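Local coordinates for protein 361aa long hypothetical D-aminopeptidase (Pyrococcus horikoshii, PDB 2DRH) that is of unconfirmed function but probably works as an aminopeptidase of the S58 (DmpA) family in a hyperthermophilic archaeon, at residues 139-144 / 339-344; 167-172 / 180-185; 174-179 / 204-209. One frame throughout, in Å; residues are numbered along the deposited sequence.

Contact 1 of 3, residues 139-144 / 339-344; sequences SYLNDI and HVRYAL
The carbonyl oxygen of Tyr140 is gripped by one hydrogen bond across the contact, from the ring nitrogen of His339: ND1 donates to O over 2.8 Å. The bond runs in the carbonyl plane along a lone pair of Tyr140 O, and the oxygen sits almost exactly in the imidazole plane. The same histidine lies over one face of the Tyr140 ring in an offset stack, centroids 4.2 Å apart and planes 12° apart, so backbone and ring of Tyr140 together fix how the imidazole is turned. Its CB adds a CH-pi contact on the phenol ring. Tyr140 swings into this place with CG anti to its own backbone N (chi1 -169°). Over the opposite face lies the guanidinium of Arg341, nearly flat, with CZ 3.9 Å from the ring centroid in a cation-pi contact. Hydrogen bonds to Ser177 OG, Gly231 O and Gly233 O occupy its NE, NH1 and NH2 and hold the plane in place. At the phenol tip, water 1 stands 2.9 Å from Tyr140 OH and accepts from Val340 N. Beside the sandwich, Leu141 CD1 meets Arg341 CG at 4.0 Å. The result is a histidine-tyrosine-arginine pi sandwich, which fastens the loop following strand 132-136 to strand 340-341, itself paired antiparallel with strand 333-334.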
loop_
_atom_site.group_PDB
_atom_site.type_symbol
_atom_site.label_atom_id
_atom_site.label_comp_id
_atom_site.label_asym_id
_atom_site.label_seq_id
_atom_site.Cartn_x
_atom_site.Cartn_y
_atom_site.Cartn_z
ATOM N N SER A 139 28.883 5.329 -6.059
ATOM C CA SER A 139 30.038 4.448 -6.226
ATOM C C SER A 139 30.853 4.607 -7.507
ATOM O O SER A 139 32.067 4.407 -7.493
ATOM C CB SER A 139 29.606 2.988 -6.090
ATOM O OG SER A 139 28.752 2.633 -7.152
ATOM N N TYR A 140 30.212 4.962 -8.616
ATOM C CA TYR A 140 30.959 5.107 -9.865
ATOM C C TYR A 140 32.108 6.102 -9.735
ATOM O O TYR A 140 33.188 5.889 -10.285
ATOM C CB TYR A 140 30.042 5.540 -11.011
ATOM C CG TYR A 140 30.711 5.444 -12.365
ATOM C CD1 TYR A 140 31.007 4.201 -12.935
ATOM C CD2 TYR A 140 31.087 6.593 -13.060
ATOM C CE1 TYR A 140 31.662 4.107 -14.166
ATOM C CE2 TYR A 140 31.741 6.512 -14.288
ATOM C CZ TYR A 140 32.026 5.265 -14.836
ATOM O OH TYR A 140 32.665 5.193 -16.053
ATOM N N LEU A 141 31.883 7.187 -9.002
ATOM C CA LEU A 141 32.918 8.196 -8.819
ATOM C C LEU A 141 33.436 8.258 -7.383
ATOM O O LEU A 141 34.531 8.755 -7.133
ATOM C CB LEU A 141 32.378 9.578 -9.216
ATOM C CG LEU A 141 32.002 9.808 -10.686
ATOM C CD1 LEU A 141 31.351 11.180 -10.844
ATOM C CD2 LEU A 141 33.245 9.709 -11.557
ATOM N N ASN A 142 32.661 7.740 -6.441
ATOM C CA ASN A 142 33.062 7.818 -5.040
ATOM C C ASN A 142 33.441 6.521 -4.345
ATOM O O ASN A 142 32.918 5.453 -4.658
ATOM C CB ASN A 142 31.948 8.504 -4.238
ATOM C CG ASN A 142 32.263 8.599 -2.758
ATOM O OD1 ASN A 142 33.315 9.104 -2.366
ATOM N ND2 ASN A 142 31.347 8.116 -1.924
ATOM N N ASP A 143 34.374 6.633 -3.401
ATOM C CA ASP A 143 34.800 5.500 -2.597
ATOM C C ASP A 143 33.699 5.372 -1.553
ATOM O O ASP A 143 33.853 5.791 -0.404
ATOM C CB ASP A 143 36.144 5.782 -1.908
ATOM C CG ASP A 143 36.449 4.784 -0.796
ATOM O OD1 ASP A 143 36.246 3.569 -1.017
ATOM O OD2 ASP A 143 36.894 5.207 0.297
ATOM N N ILE A 144 32.577 4.801 -1.969
ATOM C CA ILE A 144 31.433 4.644 -1.082
ATOM C C ILE A 144 31.687 3.707 0.104
ATOM O O ILE A 144 31.164 3.926 1.190
ATOM C CB ILE A 144 30.203 4.176 -1.890
ATOM C CG1 ILE A 144 28.925 4.461 -1.098
ATOM C CG2 ILE A 144 30.330 2.692 -2.241
ATOM C CD1 ILE A 144 27.674 4.394 -1.946
ATOM N N HIS A 339 37.608 7.099 -13.203
ATOM C CA HIS A 339 36.302 7.138 -13.848
ATOM C C HIS A 339 35.950 8.616 -14.049
ATOM O O HIS A 339 36.284 9.455 -13.207
ATOM C CB HIS A 339 35.255 6.476 -12.949
ATOM C CG HIS A 339 35.296 4.980 -12.968
ATOM N ND1 HIS A 339 34.549 4.205 -12.106
ATOM C CD2 HIS A 339 35.962 4.114 -13.770
ATOM C CE1 HIS A 339 34.751 2.928 -12.378
ATOM N NE2 HIS A 339 35.603 2.846 -13.384
ATOM N N VAL A 340 35.292 8.947 -15.156
ATOM C CA VAL A 340 34.918 10.337 -15.393
ATOM C C VAL A 340 33.546 10.506 -16.042
ATOM O O VAL A 340 33.148 9.722 -16.901
ATOM C CB VAL A 340 35.964 11.072 -16.278
ATOM C CG1 VAL A 340 37.347 10.982 -15.645
ATOM C CG2 VAL A 340 35.978 10.477 -17.676
ATOM N N ARG A 341 32.833 11.540 -15.600
ATOM C CA ARG A 341 31.514 11.887 -16.116
ATOM C C ARG A 341 31.624 13.344 -16.532
ATOM O O ARG A 341 31.987 14.199 -15.720
ATOM C CB ARG A 341 30.429 11.761 -15.034
ATOM C CG ARG A 341 30.131 10.351 -14.550
ATOM C CD ARG A 341 29.691 9.422 -15.675
ATOM N NE ARG A 341 28.948 8.281 -15.147
ATOM C CZ ARG A 341 28.728 7.145 -15.807
ATOM N NH1 ARG A 341 29.199 6.981 -17.034
ATOM N NH2 ARG A 341 28.032 6.172 -15.237
ATOM N N TYR A 342 31.313 13.623 -17.795
ATOM C CA TYR A 342 31.394 14.975 -18.317
ATOM C C TYR A 342 30.064 15.688 -18.236
ATOM O O TYR A 342 29.015 15.082 -18.409
ATOM C CB TYR A 342 31.866 14.963 -19.770
ATOM C CG TYR A 342 33.253 14.408 -19.955
ATOM C CD1 TYR A 342 33.473 13.032 -20.027
ATOM C CD2 TYR A 342 34.353 15.261 -20.048
ATOM C CE1 TYR A 342 34.760 12.520 -20.189
ATOM C CE2 TYR A 342 35.641 14.761 -20.208
ATOM C CZ TYR A 342 35.837 13.393 -20.277
ATOM O OH TYR A 342 37.114 12.902 -20.431
ATOM N N ALA A 343 30.123 16.989 -17.979
ATOM C CA ALA A 343 28.920 17.797 -17.884
ATOM C C ALA A 343 28.269 17.874 -19.250
ATOM O O ALA A 343 28.954 17.947 -20.271
ATOM C CB ALA A 343 29.265 19.189 -17.401
ATOM N N LEU A 344 26.942 17.850 -19.270
ATOM C CA LEU A 344 26.194 17.941 -20.517
ATOM C C LEU A 344 26.640 19.188 -21.286
ATOM O O LEU A 344 26.527 20.304 -20.783
ATOM C CB LEU A 344 24.700 18.036 -20.201
ATOM C CG LEU A 344 23.695 18.051 -21.350
ATOM C CD1 LEU A 344 23.659 16.684 -22.030
ATOM C CD2 LEU A 344 22.324 18.409 -20.792
HETATM O O HOH W 1 34.210 7.338 -17.141
#

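Contact 2 of 3, residues 167-172 / 180-185; sequences EGAVGA and EFKGGI
Gly168 and Ile185 face each other as a single antiparallel hydrogen-bonded pair, their CA atoms 4.8 Å apart. Gly168 N gives to Ile185 O at 2.7 Å, on a lone pair of that carbonyl, and Ile185 N returns a straighter bond (169°) to Gly168 O, arriving from above the carbonyl plane. Gly168 O is crowded with donors: besides Ile185 N it takes a weak bond from Val170 N, which closes an inverse gamma turn centred on Ala169, and a CA-H contact from Gly184, 3.4 Å from CA to O. A side chain on Gly184 would run into that same oxygen, so the close approach requires glycine there; the backbone angles of Gly168 call for glycine as well. This bridge docks the loop that follows helix 151-160 onto the start of strand 184-193, at the edge of the large mixed sheet. Ile185 leans toward the loop, its CG1 3.6 Å from Val170 O and more loosely beside Val170 CG2, while His31 of strand 28-36 touches both side chains. Lys182, bent at chi2 and chi4, curls back so that its ammonium end donates to its neighbour Gly183 O at 2.9 Å and to the carbonyls of Thr174 and Met176. Three oxygens thus grip a buried NZ, an environment likely to favour the charged form, and Ala169 CB packs against the same nitrogen at 3.3 Å. Glu167 lays CB beside Ile185 O at 3.5 Å and stretches its carboxylate away to salt bridges with Lys2 and Lys20.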
loop_
_atom_site.group_PDB
_atom_site.type_symbol
_atom_site.label_atom_id
_atom_site.label_comp_id
_atom_site.label_asym_id
_atom_site.label_seq_id
_atom_site.Cartn_x
_atom_site.Cartn_y
_atom_site.Cartn_z
ATOM N N GLU A 167 23.697 24.442 -7.258
ATOM C CA GLU A 167 23.158 23.246 -7.885
ATOM C C GLU A 167 24.272 22.552 -8.658
ATOM O O GLU A 167 25.326 23.141 -8.890
ATOM C CB GLU A 167 21.989 23.618 -8.806
ATOM C CG GLU A 167 20.769 24.124 -8.028
ATOM C CD GLU A 167 19.596 24.490 -8.912
ATOM O OE1 GLU A 167 19.290 23.729 -9.855
ATOM O OE2 GLU A 167 18.961 25.534 -8.651
ATOM N N GLY A 168 24.049 21.299 -9.040
ATOM C CA GLY A 168 25.073 20.570 -9.770
ATOM C C GLY A 168 25.788 19.567 -8.884
ATOM O O GLY A 168 25.170 18.937 -8.030
ATOM N N ALA A 169 27.096 19.422 -9.068
ATOM C CA ALA A 169 27.861 18.460 -8.277
ATOM C C ALA A 169 28.277 19.039 -6.926
ATOM O O ALA A 169 29.446 19.339 -6.694
ATOM C CB ALA A 169 29.091 18.002 -9.063
ATOM N N VAL A 170 27.308 19.180 -6.033
ATOM C CA VAL A 170 27.562 19.734 -4.712
ATOM C C VAL A 170 26.739 18.958 -3.693
ATOM O O VAL A 170 25.747 18.322 -4.049
ATOM C CB VAL A 170 27.170 21.241 -4.671
ATOM C CG1 VAL A 170 28.080 22.046 -5.615
ATOM C CG2 VAL A 170 25.713 21.413 -5.093
ATOM N N GLY A 171 27.150 19.001 -2.429
ATOM C CA GLY A 171 26.418 18.281 -1.402
ATOM C C GLY A 171 26.240 16.811 -1.752
ATOM O O GLY A 171 27.197 16.136 -2.143
ATOM N N ALA A 172 25.016 16.308 -1.620
ATOM C CA ALA A 172 24.742 14.913 -1.933
ATOM C C ALA A 172 24.927 14.628 -3.426
ATOM O O ALA A 172 25.135 13.486 -3.823
ATOM C CB ALA A 172 23.328 14.547 -1.496
ATOM N N GLU A 180 24.700 9.063 -17.859
ATOM C CA GLU A 180 26.118 8.933 -18.158
ATOM C C GLU A 180 26.817 10.260 -18.417
ATOM O O GLU A 180 27.819 10.339 -19.125
ATOM C CB GLU A 180 26.332 7.934 -19.300
ATOM C CG GLU A 180 25.853 6.554 -18.894
ATOM C CD GLU A 180 26.029 5.501 -19.967
ATOM O OE1 GLU A 180 27.182 5.098 -20.235
ATOM O OE2 GLU A 180 25.004 5.081 -20.538
ATOM N N PHE A 181 26.256 11.300 -17.812
ATOM C CA PHE A 181 26.804 12.647 -17.832
ATOM C C PHE A 181 26.903 12.903 -16.332
ATOM O O PHE A 181 26.429 12.084 -15.536
ATOM C CB PHE A 181 25.832 13.645 -18.463
ATOM C CG PHE A 181 25.753 13.556 -19.965
ATOM C CD1 PHE A 181 26.880 13.782 -20.749
ATOM C CD2 PHE A 181 24.541 13.285 -20.596
ATOM C CE1 PHE A 181 26.800 13.744 -22.147
ATOM C CE2 PHE A 181 24.447 13.244 -21.989
ATOM C CZ PHE A 181 25.578 13.475 -22.766
ATOM N N LYS A 182 27.512 14.009 -15.925
ATOM C CA LYS A 182 27.605 14.276 -14.499
ATOM C C LYS A 182 26.206 14.589 -13.983
ATOM O O LYS A 182 25.460 15.336 -14.620
ATOM C CB LYS A 182 28.526 15.461 -14.232
ATOM C CG LYS A 182 28.779 15.722 -12.756
ATOM C CD LYS A 182 29.570 14.586 -12.120
ATOM C CE LYS A 182 29.693 14.776 -10.609
ATOM N NZ LYS A 182 28.349 14.878 -9.978
ATOM N N GLY A 183 25.845 14.000 -12.844
ATOM C CA GLY A 183 24.540 14.253 -12.257
ATOM C C GLY A 183 24.695 15.154 -11.045
ATOM O O GLY A 183 25.729 15.807 -10.894
ATOM N N GLY A 184 23.683 15.194 -10.180
ATOM C CA GLY A 184 23.771 16.020 -8.986
ATOM C C GLY A 184 22.472 16.663 -8.520
ATOM O O GLY A 184 21.393 16.098 -8.677
ATOM N N ILE A 185 22.585 17.856 -7.942
ATOM C CA ILE A 185 21.427 18.587 -7.440
ATOM C C ILE A 185 20.846 19.500 -8.516
ATOM O O ILE A 185 21.579 20.200 -9.211
ATOM C CB ILE A 185 21.808 19.451 -6.211
ATOM C CG1 ILE A 185 22.332 18.557 -5.080
ATOM C CG2 ILE A 185 20.606 20.278 -5.749
ATOM C CD1 ILE A 185 21.293 17.616 -4.483
#

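Contact 3 of 3, residues 174-179 / 204-209; sequences TGMSAF and LVLSNF
Two backbone N-H groups of 174-179 donate across the contact, one to a side-chain oxygen and one to a backbone carbonyl. Asn208, with CG anti to its backbone N (chi1 -175°), extends its amide so that OD1 accepts from Ser177 N at 2.8 Å, in the plane of the amide carbonyl and essentially straight (178°). Two residues on, Phe179 N gives to Phe209 O at 2.7 Å. That carbonyl also receives a CA-H contact from Ala178, 3.1 Å from CA to O, and lies over one face of the Phe179 ring. The two bonds tie strand 177-178, half of a small antiparallel pair with strand 181-182, to the residues where strand 198-207 of the large mixed sheet runs out. The amide's ND2 makes a weak hydrogen bond to Asn137 O, and Asn208 also touches Ser239. Residues 234-238 are not modelled, which leaves open whether the chain is cut, but Ser239 follows a glycine, as does the serine at which S58 relatives such as DmpA cleave themselves and which becomes their nucleophile. Van der Waals packing takes up the rest. Met176, bent at chi2 and chi3, sets SD 3.5 Å from Asn208 CG and presses CG against Leu206 CD1 at 3.9 Å, an apolar pair crossing at about a right angle. Replacing Asn208 by an alanine would remove the OD1 acceptor, and would probably loosen the hold on Ser177 N and the packing against Met176. Ala178 CB rests on Ser207 OG at 3.8 Å. The side chains of Phe179 and Phe209 run side by side in the same direction, their rings oblique with planes 67° apart, and Phe179 CZ meets Phe209 CE2 at 3.4 Å. Helix 309-328 meets all three: Ser326 OG bonds Ser207 OG, Leu327 touches Phe179 and Ile323 touches Phe209.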
loop_
_atom_site.group_PDB
_atom_site.type_symbol
_atom_site.label_atom_id
_atom_site.label_comp_id
_atom_site.label_asym_id
_atom_site.label_seq_id
_atom_site.Cartn_x
_atom_site.Cartn_y
_atom_site.Cartn_z
ATOM N N THR A 174 27.396 15.731 -5.281
ATOM C CA THR A 174 28.822 15.717 -5.595
ATOM C C THR A 174 29.323 14.623 -6.549
ATOM O O THR A 174 29.863 14.939 -7.604
ATOM C CB THR A 174 29.661 15.684 -4.295
ATOM O OG1 THR A 174 29.375 16.861 -3.521
ATOM C CG2 THR A 174 31.153 15.647 -4.616
ATOM N N GLY A 175 29.144 13.348 -6.203
ATOM C CA GLY A 175 29.640 12.296 -7.081
ATOM C C GLY A 175 28.625 11.469 -7.853
ATOM O O GLY A 175 28.921 10.332 -8.227
ATOM N N MET A 176 27.446 12.032 -8.112
ATOM C CA MET A 176 26.382 11.327 -8.835
ATOM C C MET A 176 26.498 11.350 -10.365
ATOM O O MET A 176 27.157 12.217 -10.947
ATOM C CB MET A 176 25.018 11.894 -8.432
ATOM C CG MET A 176 24.689 11.761 -6.946
ATOM S SD MET A 176 24.629 10.048 -6.339
ATOM C CE MET A 176 25.225 10.254 -4.666
ATOM N N SER A 177 25.841 10.386 -11.003
ATOM C CA SER A 177 25.837 10.248 -12.456
ATOM C C SER A 177 24.402 10.182 -12.967
ATOM O O SER A 177 23.563 9.513 -12.373
ATOM C CB SER A 177 26.555 8.956 -12.872
ATOM O OG SER A 177 27.875 8.921 -12.381
ATOM N N ALA A 178 24.126 10.864 -14.074
ATOM C CA ALA A 178 22.792 10.859 -14.671
ATOM C C ALA A 178 22.915 10.806 -16.192
ATOM O O ALA A 178 23.539 11.680 -16.800
ATOM C CB ALA A 178 22.022 12.107 -14.252
ATOM N N PHE A 179 22.331 9.774 -16.800
ATOM C CA PHE A 179 22.381 9.613 -18.251
ATOM C C PHE A 179 23.826 9.546 -18.732
ATOM O O PHE A 179 24.137 9.927 -19.858
ATOM C CB PHE A 179 21.662 10.781 -18.933
ATOM C CG PHE A 179 20.204 10.862 -18.602
ATOM C CD1 PHE A 179 19.305 9.933 -19.125
ATOM C CD2 PHE A 179 19.728 11.844 -17.735
ATOM C CE1 PHE A 179 17.953 9.980 -18.788
ATOM C CE2 PHE A 179 18.380 11.898 -17.392
ATOM C CZ PHE A 179 17.491 10.966 -17.919
ATOM N N LEU A 204 13.341 19.930 -5.704
ATOM C CA LEU A 204 14.775 19.743 -5.601
ATOM C C LEU A 204 15.002 18.259 -5.873
ATOM O O LEU A 204 14.377 17.395 -5.246
ATOM C CB LEU A 204 15.281 20.114 -4.206
ATOM C CG LEU A 204 16.788 19.912 -3.992
ATOM C CD1 LEU A 204 17.255 20.755 -2.834
ATOM C CD2 LEU A 204 17.106 18.432 -3.732
ATOM N N VAL A 205 15.882 17.953 -6.814
ATOM C CA VAL A 205 16.140 16.563 -7.130
ATOM C C VAL A 205 17.608 16.209 -7.016
ATOM O O VAL A 205 18.482 17.058 -7.173
ATOM C CB VAL A 205 15.674 16.212 -8.562
ATOM C CG1 VAL A 205 14.196 16.567 -8.741
ATOM C CG2 VAL A 205 16.542 16.943 -9.582
ATOM N N LEU A 206 17.858 14.937 -6.731
ATOM C CA LEU A 206 19.205 14.390 -6.631
ATOM C C LEU A 206 19.150 13.343 -7.727
ATOM O O LEU A 206 18.588 12.270 -7.531
ATOM C CB LEU A 206 19.424 13.729 -5.262
ATOM C CG LEU A 206 20.751 12.986 -5.054
ATOM C CD1 LEU A 206 21.908 13.939 -5.280
ATOM C CD2 LEU A 206 20.810 12.391 -3.653
ATOM N N SER A 207 19.700 13.677 -8.892
ATOM C CA SER A 207 19.663 12.781 -10.039
ATOM C C SER A 207 20.852 11.846 -10.099
ATOM O O SER A 207 21.997 12.273 -9.976
ATOM C CB SER A 207 19.594 13.594 -11.333
ATOM O OG SER A 207 20.777 14.359 -11.507
ATOM N N ASN A 208 20.575 10.568 -10.319
ATOM C CA ASN A 208 21.637 9.574 -10.392
ATOM C C ASN A 208 21.130 8.354 -11.147
ATOM O O ASN A 208 21.358 7.217 -10.733
ATOM C CB ASN A 208 22.070 9.178 -8.975
ATOM C CG ASN A 208 23.262 8.237 -8.969
ATOM O OD1 ASN A 208 24.343 8.577 -9.462
ATOM N ND2 ASN A 208 23.070 7.047 -8.414
ATOM N N PHE A 209 20.456 8.600 -12.268
ATOM C CA PHE A 209 19.872 7.523 -13.068
ATOM C C PHE A 209 20.017 7.721 -14.569
ATOM O O PHE A 209 20.585 8.709 -15.043
ATOM C CB PHE A 209 18.373 7.424 -12.785
ATOM C CG PHE A 209 17.582 8.585 -13.346
ATOM C CD1 PHE A 209 17.559 9.817 -12.687
ATOM C CD2 PHE A 209 16.911 8.466 -14.559
ATOM C CE1 PHE A 209 16.875 10.921 -13.238
ATOM C CE2 PHE A 209 16.225 9.561 -15.120
ATOM C CZ PHE A 209 16.210 10.787 -14.456
#

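Contacts 2 and 3 interlock: their segments alternate and their centres lie about 5 Å apart. Gly183 N probably bonds Met176 O at 2.9 Å, and Gly184 O probably takes Ser207 N at 3.0 Å, so 180-185 is paired with both segments of contact 3. Contact 1, its centre about 10 Å from each of the others, closes the chain excursion in which both are nested. It reaches contact 3 through Arg341 NE, 3.0 Å from Ser177 OG, and contact 2 through Tyr342 O, 3.1 Å from Lys182 N. Residues 177-182 thus lie between strand 340-341 and the large sheet. Asn208 touches Ser239, probably the nucleophile by comparison with S58 relatives, so contact 3 probably borders the active site.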